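PDB 1ZOI: esterase from Pseudomonas putida, which hydrolyses ester bonds stereoselectively, probably favouring one enantiomer in the preparation of D-beta-acetylthioisobutyric acid. Local coordinates for residues S2-K7 / V79-A84; H74-V79 / V103-A108; S235-A240 / G246-Y251. All blocks are in the same frame, centred on the assembly; numbering follows the deposited sequence.

Interaction 1: residues S2-K7 / V79-A84; sequences SYVTTK and VAAVVA
V4 reaches helix 79-84 with both of its methyl groups, and its chi1 of 59° decides which goes where. The torsion tucks CG1 between the backbone N and the carbonyl carbon, while CG2 lies anti to the N. Across the contact V82 has chi1 172°, which leaves CG2 as the branch anti to its own carbonyl carbon and facing the strand. V4 CG1 then meets V82 CG2 at 3.9 Å, methyl against methyl, the two side chains crossing at about a right angle. The other branch goes to the backbone instead: V4 CG2 rests 3.8 Å from A81 O, with A81 CB a looser neighbour at 4.5 Å from that same CG2. One valine thus spans two successive helix residues.

Just past the strand, T6 adds a further methyl contact. Its OG1 is turned back to D8 OD2 and V10 N, both hydrogen-bonded to it, and this split of the side chain hands the apolar branch to the helix: T6 CG2 sits 4.2 Å from A81 CB. A81, whose methyl is directed at the strand segment, therefore meets T6 through that methyl and V4 mainly through its carbonyl O. The closest CA pair is T6 with A81 at 5.8 Å, a short spacing that the alanine permits. The interface is entirely van der Waals, with the threonine hydroxyl satisfied within its own turn.

In the alpha/beta hydrolase fold this joins the N-terminal edge strand to a helix that packs beside the sheet. Strand 3-5 runs antiparallel to strand 11-17, V4 pairing with I12 through the backbone and also touching its side chain. H85 of helix 72-86 adds to the cover over V4, and the far side of that helix, through V79, A80 and V83, packs on Y106 of helix 98-109.

Interaction 2: residues H74-V79 / V103-A108; sequences HYADDV and VVRYMA
V79 lies over one face of the Y106 ring, and this CH-pi contact is central to a crossing between two helices of the alpha/beta hydrolase fold, 72-86 and 98-109. V79 CG1 stands 3.6 Å from the centroid of the Y106 ring, only 14° off the normal, so the methyl sits almost over the centre of the face, the CB-CG1 bond running across the ring rather than down onto it. Chi1 of Y106 is 173°, which swings CG anti to the backbone N and carries the ring along helix 74-79 toward V79. The backbone of that helix takes the ring's edge: A76 O lies near the ring plane, 3.5 Å from Y106 CD1.

A76 sits where the axes of the segments pass, 8.4 Å apart and crossing at -69°. With a methyl as its whole side chain, it lets the backbones come close, its CA 4.5 Å from the CA of Y106. R105 covers the same methyl with its aliphatic part before bending away to salt bridges with D211 and D73. Y106 sends its hydroxyl to D113, a hydrogen bond that fixes the far end of the ring. At the start of the arginine chain, R105 CG packs 3.7 Å from A76 CB.

Interaction 3: residues S235-A240 / G246-Y251; sequences SGVLSA and GALKTY. Unlike the reference sequence in segment 235-240: V237 (reference Leu). Unlike the reference sequence in segment 246-251: A247 (reference Thr).
A240 CB and L248 CB meet at 3.7 Å, the short methyl of the helix set against the root of the leucine on the strand. Farther along that side chain, chi1 of 180° extends L248 CG anti to its backbone N and back along the helix. There L248 CD1 comes to 3.7 Å from G236 O, while L248 CD2 has a looser neighbour in V237 CG2 at 4.2 Å. G236 brings no side chain, so the leucine methyl approaches bare backbone. The carbonyl G236 O also accepts the helical hydrogen bond from A240 N, at 3.0 Å. At the other end G246, also without a side chain, lets the chain pass close to the helix: its CA is 5.1 Å from the CA of A240.

Helix 236-242 and strand 246-251 belong to a beta-alpha-beta unit begun by strand 219-224, and the two short segments run nearly antiparallel at 157°. Behind the first shell, backbone hydrogen bonds of A247 and K249 to V221 hold the strand on the sheet, and A240 also touches the side chain of V221. S235 occupies the N-cap position, but its side chain does not cap the helix; OG is hydrogen-bonded to P231 O instead.

How the interactions relate
Interactions 1 and 2 share helix 72-86 and V79, and both are buried. The first uses the side of the helix facing the N-terminal edge strand, the second the side facing helix 98-109. They touch directly, V83 CG2 lying 3.5 Å from Y106 OH. Interaction 3 is a surface contact on the other side of the chain's centre, its centre about 30 Å from that of interaction 1, yet strands 3-5 and 246-251 are the two outermost strands of one sheet. Aliphatic groups dominate throughout. Interaction 2 adds an aromatic face, and the charged end of R105 turns outward to aspartates beyond the contact, while interaction 3 relies on glycines for close approach.

Interaction 1: residues S2-K7 / V79-A84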
loop_
_atom_site.group_PDB
_atom_site.type_symbol
_atom_site.label_atom_id
_atom_site.label_comp_id
_atom_site.label_asym_id
_atom_site.label_seq_id
_atom_site.Cartn_x
_atom_site.Cartn_y
_atom_site.Cartn_z
ATOM N N SER A 2 13.405 -1.105 6.982
ATOM C CA SER A 2 13.978 -0.676 8.290
ATOM C C SER A 2 13.648 0.785 8.566
ATOM O O SER A 2 13.212 1.513 7.674
ATOM C CB SER A 2 15.495 -0.871 8.284
ATOM O OG SER A 2 15.831 -2.207 7.945
ATOM N N TYR A 3 13.874 1.211 9.804
ATOM C CA TYR A 3 13.586 2.580 10.207
ATOM C C TYR A 3 14.665 3.181 11.095
ATOM O O TYR A 3 15.387 2.466 11.784
ATOM C CB TYR A 3 12.271 2.619 10.988
ATOM C CG TYR A 3 11.021 2.510 10.154
ATOM C CD1 TYR A 3 10.480 3.632 9.531
ATOM C CD2 TYR A 3 10.363 1.288 10.006
ATOM C CE1 TYR A 3 9.309 3.546 8.783
ATOM C CE2 TYR A 3 9.189 1.191 9.254
ATOM C CZ TYR A 3 8.671 2.328 8.649
ATOM O OH TYR A 3 7.512 2.252 7.915
ATOM N N VAL A 4 14.765 4.502 11.064
ATOM C CA VAL A 4 15.683 5.224 11.929
ATOM C C VAL A 4 14.856 6.371 12.496
ATOM O O VAL A 4 13.997 6.922 11.810
ATOM C CB VAL A 4 16.919 5.787 11.175
ATOM C CG1 VAL A 4 16.494 6.735 10.068
ATOM C CG2 VAL A 4 17.834 6.507 12.161
ATOM N N THR A 5 15.084 6.706 13.761
ATOM C CA THR A 5 14.360 7.803 14.384
ATOM C C THR A 5 15.248 9.035 14.335
ATOM O O THR A 5 16.406 8.994 14.758
ATOM C CB THR A 5 14.017 7.491 15.856
ATOM O OG1 THR A 5 13.195 6.320 15.917
ATOM C CG2 THR A 5 13.274 8.661 16.488
ATOM N N THR A 6 14.710 10.129 13.807
ATOM C CA THR A 6 15.460 11.375 13.700
ATOM C C THR A 6 15.491 12.106 15.035
ATOM O O THR A 6 14.800 11.720 15.981
ATOM C CB THR A 6 14.827 12.322 12.678
ATOM O OG1 THR A 6 13.515 12.677 13.124
ATOM C CG2 THR A 6 14.738 11.660 11.309
ATOM N N LYS A 7 16.291 13.170 15.095
ATOM C CA LYS A 7 16.418 13.978 16.304
ATOM C C LYS A 7 15.054 14.507 16.718
ATOM O O LYS A 7 14.739 14.569 17.907
ATOM C CB LYS A 7 17.338 15.178 16.064
ATOM C CG LYS A 7 18.669 14.868 15.409
ATOM C CD LYS A 7 19.416 16.159 15.082
ATOM C CE LYS A 7 18.572 17.083 14.203
ATOM N NZ LYS A 7 19.281 18.343 13.833
ATOM N N VAL A 79 18.590 12.943 6.166
ATOM C CA VAL A 79 19.589 12.163 5.445
ATOM C C VAL A 79 20.724 11.864 6.426
ATOM O O VAL A 79 21.221 10.739 6.506
ATOM C CB VAL A 79 20.164 12.944 4.239
ATOM C CG1 VAL A 79 21.312 12.159 3.607
ATOM C CG2 VAL A 79 19.073 13.178 3.198
ATOM N N ALA A 80 21.119 12.881 7.183
ATOM C CA ALA A 80 22.187 12.726 8.160
ATOM C C ALA A 80 21.874 11.617 9.157
ATOM O O ALA A 80 22.756 10.851 9.533
ATOM C CB ALA A 80 22.422 14.049 8.897
ATOM N N ALA A 81 20.616 11.520 9.583
ATOM C CA ALA A 81 20.235 10.482 10.537
ATOM C C ALA A 81 20.392 9.089 9.923
ATOM O O ALA A 81 20.840 8.143 10.584
ATOM C CB ALA A 81 18.794 10.699 11.001
ATOM N N VAL A 82 20.027 8.964 8.649
ATOM C CA VAL A 82 20.139 7.690 7.956
ATOM C C VAL A 82 21.608 7.296 7.826
ATOM O O VAL A 82 21.992 6.166 8.142
ATOM C CB VAL A 82 19.495 7.764 6.547
ATOM C CG1 VAL A 82 19.796 6.492 5.763
ATOM C CG2 VAL A 82 17.985 7.937 6.684
ATOM N N VAL A 83 22.427 8.237 7.376
ATOM C CA VAL A 83 23.854 7.991 7.202
ATOM C C VAL A 83 24.541 7.568 8.504
ATOM O O VAL A 83 25.318 6.612 8.515
ATOM C CB VAL A 83 24.561 9.244 6.641
ATOM C CG1 VAL A 83 26.066 9.025 6.612
ATOM C CG2 VAL A 83 24.053 9.540 5.240
ATOM N N ALA A 84 24.256 8.277 9.596
ATOM C CA ALA A 84 24.864 7.958 10.889
ATOM C C ALA A 84 24.414 6.592 11.383
ATOM O O ALA A 84 25.212 5.801 11.890
ATOM C CB ALA A 84 24.498 9.023 11.922
#

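Interaction 2: residues H74-V79 / V103-A108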
loop_
_atom_site.group_PDB
_atom_site.type_symbol
_atom_site.label_atom_id
_atom_site.label_comp_id
_atom_site.label_asym_id
_atom_site.label_seq_id
_atom_site.Cartn_x
_atom_site.Cartn_y
_atom_site.Cartn_z
ATOM N N HIS A 74 15.423 20.219 6.821
ATOM C CA HIS A 74 14.964 19.034 7.528
ATOM C C HIS A 74 15.211 17.793 6.675
ATOM O O HIS A 74 15.648 16.764 7.184
ATOM C CB HIS A 74 13.474 19.165 7.866
ATOM C CG HIS A 74 13.193 20.089 9.010
ATOM N ND1 HIS A 74 13.082 19.650 10.312
ATOM C CD2 HIS A 74 13.007 21.429 9.050
ATOM C CE1 HIS A 74 12.838 20.679 11.103
ATOM N NE2 HIS A 74 12.789 21.771 10.361
ATOM N N TYR A 75 14.942 17.888 5.372
ATOM C CA TYR A 75 15.164 16.740 4.503
ATOM C C TYR A 75 16.633 16.335 4.625
ATOM O O TYR A 75 16.955 15.154 4.708
ATOM C CB TYR A 75 14.873 17.062 3.032
ATOM C CG TYR A 75 13.457 17.468 2.674
ATOM C CD1 TYR A 75 12.360 17.095 3.456
ATOM C CD2 TYR A 75 13.211 18.181 1.502
ATOM C CE1 TYR A 75 11.051 17.427 3.064
ATOM C CE2 TYR A 75 11.927 18.510 1.103
ATOM C CZ TYR A 75 10.852 18.134 1.879
ATOM O OH TYR A 75 9.585 18.445 1.436
ATOM N N ALA A 76 17.515 17.333 4.653
ATOM C CA ALA A 76 18.953 17.094 4.756
ATOM C C ALA A 76 19.348 16.509 6.107
ATOM O O ALA A 76 20.200 15.621 6.182
ATOM C CB ALA A 76 19.710 18.384 4.500
ATOM N N ASP A 77 18.740 17.001 7.181
ATOM C CA ASP A 77 19.071 16.460 8.491
ATOM C C ASP A 77 18.573 15.021 8.594
ATOM O O ASP A 77 19.171 14.194 9.287
ATOM C CB ASP A 77 18.478 17.328 9.605
ATOM C CG ASP A 77 19.134 18.698 9.688
ATOM O OD1 ASP A 77 20.250 18.864 9.140
ATOM O OD2 ASP A 77 18.538 19.606 10.309
ATOM N N ASP A 78 17.475 14.708 7.908
ATOM C CA ASP A 78 16.964 13.345 7.935
ATOM C C ASP A 78 17.969 12.436 7.230
ATOM O O ASP A 78 18.185 11.299 7.639
ATOM C CB ASP A 78 15.593 13.258 7.259
ATOM C CG ASP A 78 14.506 13.982 8.043
ATOM O OD1 ASP A 78 14.709 14.253 9.248
ATOM O OD2 ASP A 78 13.442 14.271 7.457
ATOM N N VAL A 79 18.590 12.943 6.166
ATOM C CA VAL A 79 19.589 12.163 5.445
ATOM C C VAL A 79 20.724 11.864 6.426
ATOM O O VAL A 79 21.221 10.739 6.506
ATOM C CB VAL A 79 20.164 12.944 4.239
ATOM C CG1 VAL A 79 21.312 12.159 3.607
ATOM C CG2 VAL A 79 19.073 13.178 3.198
ATOM N N VAL A 103 20.169 16.176 -1.932
ATOM C CA VAL A 103 21.569 15.769 -1.941
ATOM C C VAL A 103 22.480 16.984 -1.763
ATOM O O VAL A 103 23.382 16.982 -0.921
ATOM C CB VAL A 103 21.932 15.064 -3.267
ATOM C CG1 VAL A 103 23.446 14.886 -3.372
ATOM C CG2 VAL A 103 21.245 13.705 -3.339
ATOM N N VAL A 104 22.239 18.018 -2.562
ATOM C CA VAL A 104 23.038 19.238 -2.499
ATOM C C VAL A 104 22.954 19.925 -1.134
ATOM O O VAL A 104 23.966 20.385 -0.605
ATOM C CB VAL A 104 22.609 20.219 -3.619
ATOM C CG1 VAL A 104 23.282 21.559 -3.446
ATOM C CG2 VAL A 104 22.983 19.633 -4.977
ATOM N N ARG A 105 21.758 19.995 -0.554
ATOM C CA ARG A 105 21.612 20.632 0.753
ATOM C C ARG A 105 22.314 19.781 1.814
ATOM O O ARG A 105 22.909 20.311 2.752
ATOM C CB ARG A 105 20.125 20.823 1.095
ATOM C CG ARG A 105 19.834 21.491 2.452
ATOM C CD ARG A 105 20.580 22.814 2.650
ATOM N NE ARG A 105 20.357 23.783 1.579
ATOM C CZ ARG A 105 19.343 24.643 1.518
ATOM N NH1 ARG A 105 18.421 24.679 2.475
ATOM N NH2 ARG A 105 19.252 25.476 0.489
ATOM N N TYR A 106 22.263 18.462 1.656
ATOM C CA TYR A 106 22.921 17.569 2.603
ATOM C C TYR A 106 24.429 17.786 2.605
ATOM O O TYR A 106 25.049 17.920 3.662
ATOM C CB TYR A 106 22.647 16.105 2.256
ATOM C CG TYR A 106 23.441 15.148 3.115
ATOM C CD1 TYR A 106 23.186 15.037 4.483
ATOM C CD2 TYR A 106 24.470 14.381 2.572
ATOM C CE1 TYR A 106 23.935 14.190 5.288
ATOM C CE2 TYR A 106 25.231 13.525 3.369
ATOM C CZ TYR A 106 24.958 13.435 4.727
ATOM O OH TYR A 106 25.694 12.592 5.529
ATOM N N MET A 107 25.011 17.800 1.411
ATOM C CA MET A 107 26.451 17.979 1.251
ATOM C C MET A 107 26.910 19.340 1.738
ATOM O O MET A 107 28.095 19.542 2.020
ATOM C CB MET A 107 26.841 17.805 -0.216
ATOM C CG MET A 107 26.514 16.424 -0.768
ATOM S SD MET A 107 26.903 16.229 -2.506
ATOM C CE MET A 107 25.761 17.351 -3.243
ATOM N N ALA A 108 25.966 20.271 1.832
ATOM C CA ALA A 108 26.269 21.618 2.280
ATOM C C ALA A 108 26.183 21.785 3.801
ATOM O O ALA A 108 27.104 22.324 4.411
ATOM C CB ALA A 108 25.345 22.612 1.584
#

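Interaction 3: residues S235-A240 / G246-Y251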
loop_
_atom_site.group_PDB
_atom_site.type_symbol
_atom_site.label_atom_id
_atom_site.label_comp_id
_atom_site.label_asym_id
_atom_site.label_seq_id
_atom_site.Cartn_x
_atom_site.Cartn_y
_atom_site.Cartn_z
ATOM N N SER A 235 17.821 24.781 -14.904
ATOM C CA SER A 235 18.222 23.866 -13.843
ATOM C C SER A 235 19.581 23.218 -14.103
ATOM O O SER A 235 20.622 23.771 -13.738
ATOM C CB SER A 235 17.157 22.779 -13.648
ATOM O OG SER A 235 16.926 22.042 -14.841
ATOM N N GLY A 236 19.563 22.048 -14.734
ATOM C CA GLY A 236 20.795 21.328 -15.012
ATOM C C GLY A 236 21.898 22.142 -15.663
ATOM O O GLY A 236 23.057 22.058 -15.260
ATOM N N VAL A 237 21.546 22.927 -16.672
ATOM C CA VAL A 237 22.538 23.744 -17.366
ATOM C C VAL A 237 23.243 24.691 -16.397
ATOM O O VAL A 237 24.474 24.795 -16.397
ATOM C CB VAL A 237 21.879 24.572 -18.490
ATOM C CG1 VAL A 237 22.899 25.515 -19.114
ATOM C CG2 VAL A 237 21.311 23.640 -19.549
ATOM N N LEU A 238 22.457 25.372 -15.569
ATOM C CA LEU A 238 22.999 26.315 -14.605
ATOM C C LEU A 238 23.700 25.626 -13.436
ATOM O O LEU A 238 24.733 26.096 -12.966
ATOM C CB LEU A 238 21.881 27.227 -14.086
ATOM C CG LEU A 238 21.082 27.964 -15.168
ATOM C CD1 LEU A 238 20.066 28.893 -14.520
ATOM C CD2 LEU A 238 22.031 28.763 -16.054
ATOM N N SER A 239 23.146 24.513 -12.965
ATOM C CA SER A 239 23.757 23.793 -11.854
ATOM C C SER A 239 25.164 23.316 -12.201
ATOM O O SER A 239 26.087 23.439 -11.398
ATOM C CB SER A 239 22.905 22.580 -11.462
ATOM O OG SER A 239 21.673 22.981 -10.892
ATOM N N ALA A 240 25.322 22.773 -13.402
ATOM C CA ALA A 240 26.617 22.257 -13.838
ATOM C C ALA A 240 27.711 23.318 -13.820
ATOM O O ALA A 240 28.861 23.027 -13.479
ATOM C CB ALA A 240 26.494 21.659 -15.235
ATOM N N GLY A 246 31.671 20.158 -11.471
ATOM C CA GLY A 246 30.488 19.539 -12.036
ATOM C C GLY A 246 30.540 19.465 -13.548
ATOM O O GLY A 246 31.267 20.223 -14.193
ATOM N N ALA A 247 29.768 18.546 -14.118
ATOM C CA ALA A 247 29.715 18.377 -15.561
ATOM C C ALA A 247 28.293 18.045 -15.966
ATOM O O ALA A 247 27.578 17.349 -15.242
ATOM C CB ALA A 247 30.660 17.262 -16.001
ATOM N N LEU A 248 27.886 18.548 -17.125
ATOM C CA LEU A 248 26.543 18.311 -17.625
ATOM C C LEU A 248 26.478 17.158 -18.615
ATOM O O LEU A 248 27.334 17.017 -19.490
ATOM C CB LEU A 248 26.002 19.571 -18.301
ATOM C CG LEU A 248 24.590 19.450 -18.875
ATOM C CD1 LEU A 248 23.588 19.359 -17.735
ATOM C CD2 LEU A 248 24.283 20.647 -19.754
ATOM N N LYS A 249 25.453 16.332 -18.454
ATOM C CA LYS A 249 25.196 15.195 -19.329
ATOM C C LYS A 249 23.788 15.430 -19.850
ATOM O O LYS A 249 22.818 15.338 -19.096
ATOM C CB LYS A 249 25.245 13.886 -18.536
ATOM C CG LYS A 249 26.509 13.072 -18.733
ATOM C CD LYS A 249 26.541 12.450 -20.115
ATOM C CE LYS A 249 27.748 11.544 -20.288
ATOM N NZ LYS A 249 27.768 10.906 -21.633
ATOM N N THR A 250 23.680 15.739 -21.136
ATOM C CA THR A 250 22.393 16.021 -21.752
ATOM C C THR A 250 21.771 14.835 -22.476
ATOM O O THR A 250 22.448 14.110 -23.205
ATOM C CB THR A 250 22.523 17.192 -22.747
ATOM O OG1 THR A 250 22.908 18.378 -22.037
ATOM C CG2 THR A 250 21.214 17.431 -23.475
ATOM N N TYR A 251 20.473 14.639 -22.266
ATOM C CA TYR A 251 19.759 13.560 -22.928
ATOM C C TYR A 251 18.675 14.167 -23.808
ATOM O O TYR A 251 17.611 14.574 -23.343
ATOM C CB TYR A 251 19.174 12.591 -21.894
ATOM C CG TYR A 251 20.254 11.912 -21.085
ATOM C CD1 TYR A 251 20.806 12.533 -19.967
ATOM C CD2 TYR A 251 20.779 10.681 -21.481
ATOM C CE1 TYR A 251 21.856 11.947 -19.262
ATOM C CE2 TYR A 251 21.832 10.086 -20.784
ATOM C CZ TYR A 251 22.365 10.725 -19.679
ATOM O OH TYR A 251 23.419 10.161 -19.000
#